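Local coordinates for protein fructokinase (Xylella fastidiosa Temecula1, PDB 3LJS) that probably phosphorylates fructose at the expense of ATP, as a sugar kinase of the PfkB (ribokinase-like) family, at residues T6-E12 and A52-G57; A13-A19 and T90-A96; L32-G36 and F64-L68. One frame throughout, in Å; residues are numbered along the deposited sequence.

Contact 1: T6-E12 and A52-G57; sequences TILCFGE and AVQFVG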
loop_
_atom_site.group_PDB
_atom_site.type_symbol
_atom_site.label_atom_id
_atom_site.label_comp_id
_atom_site.label_asym_id
_atom_site.label_seq_id
_atom_site.Cartn_x
_atom_site.Cartn_y
_atom_site.Cartn_z
ATOM N N THR B 6 16.792 29.007 7.632
ATOM C CA THR B 6 15.908 27.857 7.475
ATOM C C THR B 6 16.559 26.705 6.733
ATOM O O THR B 6 17.265 26.908 5.745
ATOM C CB THR B 6 14.608 28.259 6.742
ATOM O OG1 THR B 6 13.979 29.336 7.444
ATOM C CG2 THR B 6 13.638 27.074 6.663
ATOM N N ILE B 7 16.346 25.499 7.246
ATOM C CA ILE B 7 16.862 24.294 6.624
ATOM C C ILE B 7 15.696 23.734 5.828
ATOM O O ILE B 7 14.629 23.452 6.370
ATOM C CB ILE B 7 17.322 23.273 7.674
ATOM C CG1 ILE B 7 18.513 23.853 8.437
ATOM C CG2 ILE B 7 17.703 21.945 6.996
ATOM C CD1 ILE B 7 18.944 23.037 9.624
ATOM N N LEU B 8 15.901 23.607 4.530
ATOM C CA LEU B 8 14.875 23.114 3.638
ATOM C C LEU B 8 15.158 21.657 3.289
ATOM O O LEU B 8 16.163 21.343 2.658
ATOM C CB LEU B 8 14.859 24.028 2.409
ATOM C CG LEU B 8 14.221 23.698 1.071
ATOM C CD1 LEU B 8 13.120 22.693 1.229
ATOM C CD2 LEU B 8 13.727 25.007 0.449
ATOM N N CYS B 9 14.282 20.767 3.746
ATOM C CA CYS B 9 14.428 19.335 3.486
ATOM C C CYS B 9 13.465 18.958 2.377
ATOM O O CYS B 9 12.255 19.109 2.521
ATOM C CB CYS B 9 14.115 18.532 4.748
ATOM S SG CYS B 9 15.303 18.802 6.086
ATOM N N PHE B 10 14.002 18.453 1.275
ATOM C CA PHE B 10 13.168 18.111 0.134
ATOM C C PHE B 10 13.102 16.637 -0.235
ATOM O O PHE B 10 14.095 15.921 -0.165
ATOM C CB PHE B 10 13.647 18.893 -1.094
ATOM C CG PHE B 10 12.952 18.495 -2.363
ATOM C CD1 PHE B 10 11.696 19.007 -2.671
ATOM C CD2 PHE B 10 13.529 17.565 -3.225
ATOM C CE1 PHE B 10 11.023 18.594 -3.823
ATOM C CE2 PHE B 10 12.863 17.147 -4.377
ATOM C CZ PHE B 10 11.610 17.661 -4.673
ATOM N N GLY B 11 11.926 16.190 -0.655
ATOM C CA GLY B 11 11.811 14.811 -1.075
ATOM C C GLY B 11 10.582 14.051 -0.643
ATOM O O GLY B 11 9.455 14.541 -0.708
ATOM N N GLU B 12 10.808 12.830 -0.181
ATOM C CA GLU B 12 9.706 11.995 0.222
ATOM C C GLU B 12 9.480 11.883 1.715
ATOM O O GLU B 12 10.418 11.843 2.514
ATOM C CB GLU B 12 9.867 10.588 -0.370
ATOM C CG GLU B 12 10.777 9.642 0.417
ATOM C CD GLU B 12 12.261 9.989 0.323
ATOM O OE1 GLU B 12 12.612 11.008 -0.316
ATOM O OE2 GLU B 12 13.083 9.232 0.895
ATOM N N ALA B 52 15.094 26.277 12.641
ATOM C CA ALA B 52 14.049 26.670 11.699
ATOM C C ALA B 52 14.148 25.683 10.541
ATOM O O ALA B 52 15.180 25.604 9.879
ATOM C CB ALA B 52 14.290 28.101 11.202
ATOM N N VAL B 53 13.086 24.926 10.297
ATOM C CA VAL B 53 13.123 23.935 9.233
ATOM C C VAL B 53 11.783 23.785 8.535
ATOM O O VAL B 53 10.719 23.894 9.147
ATOM C CB VAL B 53 13.568 22.555 9.781
ATOM C CG1 VAL B 53 12.588 22.073 10.845
ATOM C CG2 VAL B 53 13.658 21.542 8.646
ATOM N N GLN B 54 11.855 23.535 7.236
ATOM C CA GLN B 54 10.673 23.365 6.421
ATOM C C GLN B 54 10.824 22.082 5.612
ATOM O O GLN B 54 11.931 21.731 5.196
ATOM C CB GLN B 54 10.541 24.578 5.492
ATOM C CG GLN B 54 9.448 24.499 4.455
ATOM C CD GLN B 54 9.394 25.743 3.581
ATOM O OE1 GLN B 54 10.345 26.523 3.534
ATOM N NE2 GLN B 54 8.287 25.924 2.873
ATOM N N PHE B 55 9.727 21.354 5.431
ATOM C CA PHE B 55 9.771 20.152 4.609
ATOM C C PHE B 55 9.059 20.505 3.316
ATOM O O PHE B 55 7.914 20.965 3.338
ATOM C CB PHE B 55 9.051 18.972 5.255
ATOM C CG PHE B 55 9.005 17.751 4.369
ATOM C CD1 PHE B 55 10.112 16.912 4.253
ATOM C CD2 PHE B 55 7.879 17.481 3.600
ATOM C CE1 PHE B 55 10.098 15.820 3.377
ATOM C CE2 PHE B 55 7.854 16.392 2.720
ATOM C CZ PHE B 55 8.969 15.561 2.610
ATOM N N VAL B 56 9.739 20.296 2.195
ATOM C CA VAL B 56 9.174 20.590 0.885
ATOM C C VAL B 56 8.993 19.285 0.118
ATOM O O VAL B 56 9.943 18.534 -0.103
ATOM C CB VAL B 56 10.088 21.549 0.089
ATOM C CG1 VAL B 56 9.558 21.733 -1.337
ATOM C CG2 VAL B 56 10.141 22.902 0.800
ATOM N N GLY B 57 7.754 19.015 -0.268
ATOM C CA GLY B 57 7.455 17.796 -0.987
ATOM C C GLY B 57 5.958 17.647 -1.143
ATOM O O GLY B 57 5.184 18.494 -0.680
#
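Gly-11 takes a backbone shape in which a side chain would collide with the carbonyl O of Phe-10, yet it still joins the strand pairing. This is a parallel pair inside the large sheet of the ribokinase-like fold, joined by a beta-alpha-beta crossover that also contains lid strands; the axes of 6-10 and 53-56 approach to 4.7 Å. Ile-7 N, Cys-9 N and Gly-11 N donate to Ala-52 O (2.9 Å), Gln-54 O (2.9 Å) and Val-56 O (3.1 Å), while Gln-54 N and Val-56 N return hydrogen bonds to Ile-7 O (2.9 Å) and Cys-9 O (2.8 Å). Ile-7, Cys-9, Val-53 and Phe-55 share one face, where helix 38-49 covers Ile-7 and Val-53; on the other, Phe-10 CD1 meets Val-56 CG1 at 3.7 Å. The Glu-12 side chain, whose OE2 hydrogen-bonds Asn-138 ND2, lies about 7 Å from that of Arg-170, an ATP-binding residue; no ATP is bound here. Gly-11 O lies 3.5 Å from Phe-55 CZ.

Contact 2: A13-A19 and T90-A96; sequences ALIDMLA and TALAFVA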
loop_
_atom_site.group_PDB
_atom_site.type_symbol
_atom_site.label_atom_id
_atom_site.label_comp_id
_atom_site.label_asym_id
_atom_site.label_seq_id
_atom_site.Cartn_x
_atom_site.Cartn_y
_atom_site.Cartn_z
ATOM N N ALA B 13 8.201 11.861 2.058
ATOM C CA ALA B 13 7.717 11.672 3.408
ATOM C C ALA B 13 6.758 10.518 3.118
ATOM O O ALA B 13 5.958 10.596 2.183
ATOM C CB ALA B 13 6.952 12.902 3.894
ATOM N N LEU B 14 6.858 9.436 3.873
ATOM C CA LEU B 14 5.987 8.294 3.638
ATOM C C LEU B 14 5.692 7.579 4.937
ATOM O O LEU B 14 6.187 7.976 5.992
ATOM C CB LEU B 14 6.642 7.328 2.644
ATOM C CG LEU B 14 8.116 6.969 2.878
ATOM C CD1 LEU B 14 8.278 6.130 4.138
ATOM C CD2 LEU B 14 8.631 6.197 1.668
ATOM N N ILE B 15 4.887 6.522 4.856
ATOM C CA ILE B 15 4.521 5.749 6.034
ATOM C C ILE B 15 5.320 4.460 6.130
ATOM O O ILE B 15 5.366 3.677 5.178
ATOM C CB ILE B 15 3.019 5.370 6.015
ATOM C CG1 ILE B 15 2.157 6.634 5.985
ATOM C CG2 ILE B 15 2.677 4.514 7.221
ATOM C CD1 ILE B 15 2.319 7.525 7.192
ATOM N N ASP B 16 5.972 4.253 7.270
ATOM C CA ASP B 16 6.708 3.017 7.497
ATOM C C ASP B 16 5.702 2.149 8.248
ATOM O O ASP B 16 5.245 2.529 9.329
ATOM C CB ASP B 16 7.939 3.230 8.391
ATOM C CG ASP B 16 9.065 3.983 7.693
ATOM O OD1 ASP B 16 9.336 3.703 6.509
ATOM O OD2 ASP B 16 9.696 4.842 8.342
HETATM N N MSE B 17 5.338 1.007 7.666
HETATM C CA MSE B 17 4.394 0.087 8.298
HETATM C C MSE B 17 5.198 -1.056 8.907
HETATM O O MSE B 17 5.674 -1.943 8.197
HETATM C CB MSE B 17 3.399 -0.451 7.267
HETATM C CG MSE B 17 2.380 0.568 6.795
HETATM SE SE MSE B 17 1.069 1.010 8.154
HETATM C CE MSE B 17 -0.213 -0.367 7.762
ATOM N N LEU B 18 5.339 -1.019 10.230
ATOM C CA LEU B 18 6.122 -1.997 10.976
ATOM C C LEU B 18 5.375 -3.273 11.335
ATOM O O LEU B 18 4.499 -3.271 12.197
ATOM C CB LEU B 18 6.661 -1.341 12.253
ATOM C CG LEU B 18 7.859 -0.387 12.147
ATOM C CD1 LEU B 18 7.762 0.493 10.921
ATOM C CD2 LEU B 18 7.935 0.453 13.415
ATOM N N ALA B 19 5.738 -4.369 10.679
ATOM C CA ALA B 19 5.100 -5.654 10.934
ATOM C C ALA B 19 5.483 -6.148 12.321
ATOM O O ALA B 19 6.666 -6.225 12.650
ATOM C CB ALA B 19 5.531 -6.674 9.882
ATOM N N THR B 90 -0.124 8.024 -0.761
ATOM C CA THR B 90 1.090 8.248 0.003
ATOM C C THR B 90 1.839 6.920 -0.046
ATOM O O THR B 90 1.248 5.857 0.154
ATOM C CB THR B 90 0.760 8.578 1.468
ATOM O OG1 THR B 90 -0.027 9.774 1.517
ATOM C CG2 THR B 90 2.033 8.761 2.275
ATOM N N ALA B 91 3.133 6.974 -0.327
ATOM C CA ALA B 91 3.936 5.763 -0.397
ATOM C C ALA B 91 3.957 5.030 0.938
ATOM O O ALA B 91 3.890 5.649 2.009
ATOM C CB ALA B 91 5.362 6.106 -0.818
ATOM N N LEU B 92 4.067 3.707 0.866
ATOM C CA LEU B 92 4.121 2.868 2.053
ATOM C C LEU B 92 5.372 2.009 1.988
ATOM O O LEU B 92 5.744 1.510 0.924
ATOM C CB LEU B 92 2.896 1.946 2.138
ATOM C CG LEU B 92 1.499 2.562 2.161
ATOM C CD1 LEU B 92 0.463 1.430 2.159
ATOM C CD2 LEU B 92 1.329 3.452 3.387
ATOM N N ALA B 93 6.022 1.847 3.133
ATOM C CA ALA B 93 7.217 1.028 3.228
ATOM C C ALA B 93 6.954 0.002 4.321
ATOM O O ALA B 93 6.988 0.325 5.509
ATOM C CB ALA B 93 8.426 1.890 3.591
ATOM N N PHE B 94 6.659 -1.229 3.919
ATOM C CA PHE B 94 6.392 -2.291 4.876
ATOM C C PHE B 94 7.708 -2.904 5.336
ATOM O O PHE B 94 8.551 -3.274 4.518
ATOM C CB PHE B 94 5.492 -3.356 4.243
ATOM C CG PHE B 94 4.045 -2.963 4.185
ATOM C CD1 PHE B 94 3.210 -3.186 5.274
ATOM C CD2 PHE B 94 3.523 -2.335 3.058
ATOM C CE1 PHE B 94 1.877 -2.792 5.248
ATOM C CE2 PHE B 94 2.195 -1.933 3.017
ATOM C CZ PHE B 94 1.364 -2.163 4.120
ATOM N N VAL B 95 7.885 -2.993 6.651
ATOM C CA VAL B 95 9.101 -3.553 7.222
ATOM C C VAL B 95 8.762 -4.796 8.044
ATOM O O VAL B 95 7.899 -4.755 8.926
ATOM C CB VAL B 95 9.809 -2.525 8.143
ATOM C CG1 VAL B 95 11.120 -3.098 8.653
ATOM C CG2 VAL B 95 10.055 -1.227 7.387
ATOM N N ALA B 96 9.438 -5.900 7.747
ATOM C CA ALA B 96 9.199 -7.146 8.464
ATOM C C ALA B 96 10.433 -8.035 8.443
ATOM O O ALA B 96 11.561 -7.552 8.343
ATOM C CB ALA B 96 8.019 -7.882 7.845
#
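Two parallel strands form the middle of the four-stranded lid sheet that projects from the main domain, flanked by strands 30-36 and 103-108. The axes of 14-19 and 92-96 come within 4.6 Å. Five backbone hydrogen bonds join them: Ile-15 N to Ala-91 O (3.1 Å), Ala-93 N to Ile-15 O (2.8 Å), Met-17 N to Ala-93 O (2.8 Å), Val-95 N to Met-17 O (2.9 Å) and Ala-19 N to Val-95 O (2.8 Å). Ile-15, Leu-92, Met-17 and Phe-94 lie on one face. Ile-15 CB rests 3.7 Å from Leu-92 CD2, and Met-17, a selenomethionine, places CG over the Phe-94 ring, 4.1 Å from its centroid, in a CH-pi contact. Ile-15 lies under helix 63-75, whereas Leu-92, Met-17 and Phe-94 reach the second subunit, Met-17 packing on its counterpart and Phe-94 meeting Phe-64 of that chain edge-to-face. Asp-16, Ala-93, Leu-18 and Val-95 occupy the opposite face. Backbone hydrogen bonds thus join the strands, while apolar side chains serve helix and dimer packing.

Contact 3: L32-G36 and F64-L68; sequences LQCAG and FGDFL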
loop_
_atom_site.group_PDB
_atom_site.type_symbol
_atom_site.label_atom_id
_atom_site.label_comp_id
_atom_site.label_asym_id
_atom_site.label_seq_id
_atom_site.Cartn_x
_atom_site.Cartn_y
_atom_site.Cartn_z
ATOM N N LEU B 32 2.269 -1.472 12.609
ATOM C CA LEU B 32 2.256 -0.169 13.264
ATOM C C LEU B 32 2.633 0.959 12.309
ATOM O O LEU B 32 3.610 0.866 11.570
ATOM C CB LEU B 32 3.208 -0.182 14.465
ATOM C CG LEU B 32 2.672 -0.692 15.811
ATOM C CD1 LEU B 32 1.529 -1.670 15.618
ATOM C CD2 LEU B 32 3.820 -1.326 16.588
ATOM N N GLN B 33 1.847 2.027 12.346
ATOM C CA GLN B 33 2.046 3.193 11.494
ATOM C C GLN B 33 3.073 4.173 12.063
ATOM O O GLN B 33 2.902 4.682 13.171
ATOM C CB GLN B 33 0.711 3.909 11.317
ATOM C CG GLN B 33 0.782 5.215 10.558
ATOM C CD GLN B 33 -0.507 6.002 10.670
ATOM O OE1 GLN B 33 -0.883 6.441 11.758
ATOM N NE2 GLN B 33 -1.196 6.176 9.552
ATOM N N CYS B 34 4.129 4.434 11.298
ATOM C CA CYS B 34 5.180 5.364 11.707
ATOM C C CYS B 34 5.550 6.324 10.579
ATOM O O CYS B 34 5.686 5.915 9.426
ATOM C CB CYS B 34 6.437 4.602 12.135
ATOM S SG CYS B 34 6.250 3.688 13.672
ATOM N N ALA B 35 5.710 7.600 10.919
ATOM C CA ALA B 35 6.090 8.609 9.937
ATOM C C ALA B 35 7.527 8.329 9.504
ATOM O O ALA B 35 8.383 8.020 10.333
ATOM C CB ALA B 35 5.983 10.006 10.548
ATOM N N GLY B 36 7.789 8.428 8.202
ATOM C CA GLY B 36 9.124 8.158 7.700
ATOM C C GLY B 36 9.498 8.957 6.465
ATOM O O GLY B 36 8.790 9.885 6.074
ATOM N N PHE B 64 -3.135 8.826 5.217
ATOM C CA PHE B 64 -1.719 8.803 5.545
ATOM C C PHE B 64 -1.062 10.150 5.299
ATOM O O PHE B 64 -0.178 10.566 6.049
ATOM C CB PHE B 64 -1.022 7.700 4.755
ATOM C CG PHE B 64 -1.492 6.325 5.121
ATOM C CD1 PHE B 64 -1.438 5.893 6.441
ATOM C CD2 PHE B 64 -2.000 5.466 4.154
ATOM C CE1 PHE B 64 -1.882 4.621 6.800
ATOM C CE2 PHE B 64 -2.446 4.191 4.498
ATOM C CZ PHE B 64 -2.387 3.767 5.825
ATOM N N GLY B 65 -1.505 10.834 4.251
ATOM C CA GLY B 65 -0.959 12.142 3.946
ATOM C C GLY B 65 -1.326 13.096 5.068
ATOM O O GLY B 65 -0.505 13.911 5.494
ATOM N N ASP B 66 -2.563 12.998 5.552
ATOM C CA ASP B 66 -3.018 13.854 6.642
ATOM C C ASP B 66 -2.185 13.569 7.886
ATOM O O ASP B 66 -1.848 14.483 8.640
ATOM C CB ASP B 66 -4.497 13.608 6.963
ATOM C CG ASP B 66 -5.419 13.978 5.814
ATOM O OD1 ASP B 66 -5.040 14.842 4.994
ATOM O OD2 ASP B 66 -6.534 13.411 5.745
ATOM N N PHE B 67 -1.862 12.296 8.094
ATOM C CA PHE B 67 -1.063 11.886 9.245
ATOM C C PHE B 67 0.323 12.510 9.196
ATOM O O PHE B 67 0.841 12.990 10.208
ATOM C CB PHE B 67 -0.916 10.366 9.279
ATOM C CG PHE B 67 0.033 9.875 10.336
ATOM C CD1 PHE B 67 -0.278 10.005 11.686
ATOM C CD2 PHE B 67 1.231 9.264 9.979
ATOM C CE1 PHE B 67 0.592 9.529 12.667
ATOM C CE2 PHE B 67 2.105 8.785 10.949
ATOM C CZ PHE B 67 1.786 8.916 12.296
ATOM N N LEU B 68 0.930 12.485 8.017
ATOM C CA LEU B 68 2.258 13.057 7.840
ATOM C C LEU B 68 2.215 14.576 8.010
ATOM O O LEU B 68 3.079 15.158 8.661
ATOM C CB LEU B 68 2.800 12.687 6.458
ATOM C CG LEU B 68 3.111 11.194 6.293
ATOM C CD1 LEU B 68 3.468 10.888 4.851
ATOM C CD2 LEU B 68 4.258 10.810 7.219
#
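Aromatic contacts dominate this meeting of lid strand 30-36 with helix 63-75, whose short segments pass 9.5 Å apart at 57°. Gln-33 reaches from the strand to two phenylalanines. Its CG lies over the face of the Phe-67 ring, 4.2 Å from the centroid, as a CH-pi contact, and OE1 is above the same face, 3.5 Å from Phe-67 CE1. The other end of the amide, Gln-33 NE2, sits at the edge of the Phe-64 ring, 3.1 Å from CD1. Backbone atoms approach the edge of Phe-67 as well, with Ala-35 N 3.8 Å from CE2.

Apolar packing continues at Ala-35, whose CB touches Phe-67 CE2 at 4.1 Å and Leu-68 CD2 at 3.8 Å. The helical hydrogen bond from Leu-68 N to Phe-64 O (3.0 Å) marks the turn that brings Phe-64, Phe-67 and Leu-68 to the strand together. All three also cover Ile-15 of the adjoining lid strand.

The dimer completes the setting: Leu-32 pairs antiparallel with a strand of the second subunit, extending the sheet, and Phe-64 meets Phe-94 of that subunit edge-to-face. With 273 Å² buried and no hydrogen bond between the segments, the join rests on the Gln-33 chain and amide against two rings and on the Ala-35 and Leu-68 methyls: it is van der Waals and CH-pi in character.

From the N terminus, strand 6-10 of the main sheet runs through Glu-12 straight into lid strand 14-19, so contacts 1 and 2 begin back to back. The chain turns back along strand 30-36, then re-enters the main domain, and contact 1 closes the first loop when 52-57 returns beside 6-12. Helix 63-75 follows and closes contact 3; residues 90-96 then close contact 2, the longest loop. Both segments of contact 3 thus fall between those of contact 2 in the chain, and contact 1 crosses both. Asp-16 N with Cys-34 O (2.7 Å, probable hydrogen bond) joins two lid strands; contact 3 and Phe-55 CZ on Ala-13 CB (3.6 Å) tie lid to main domain.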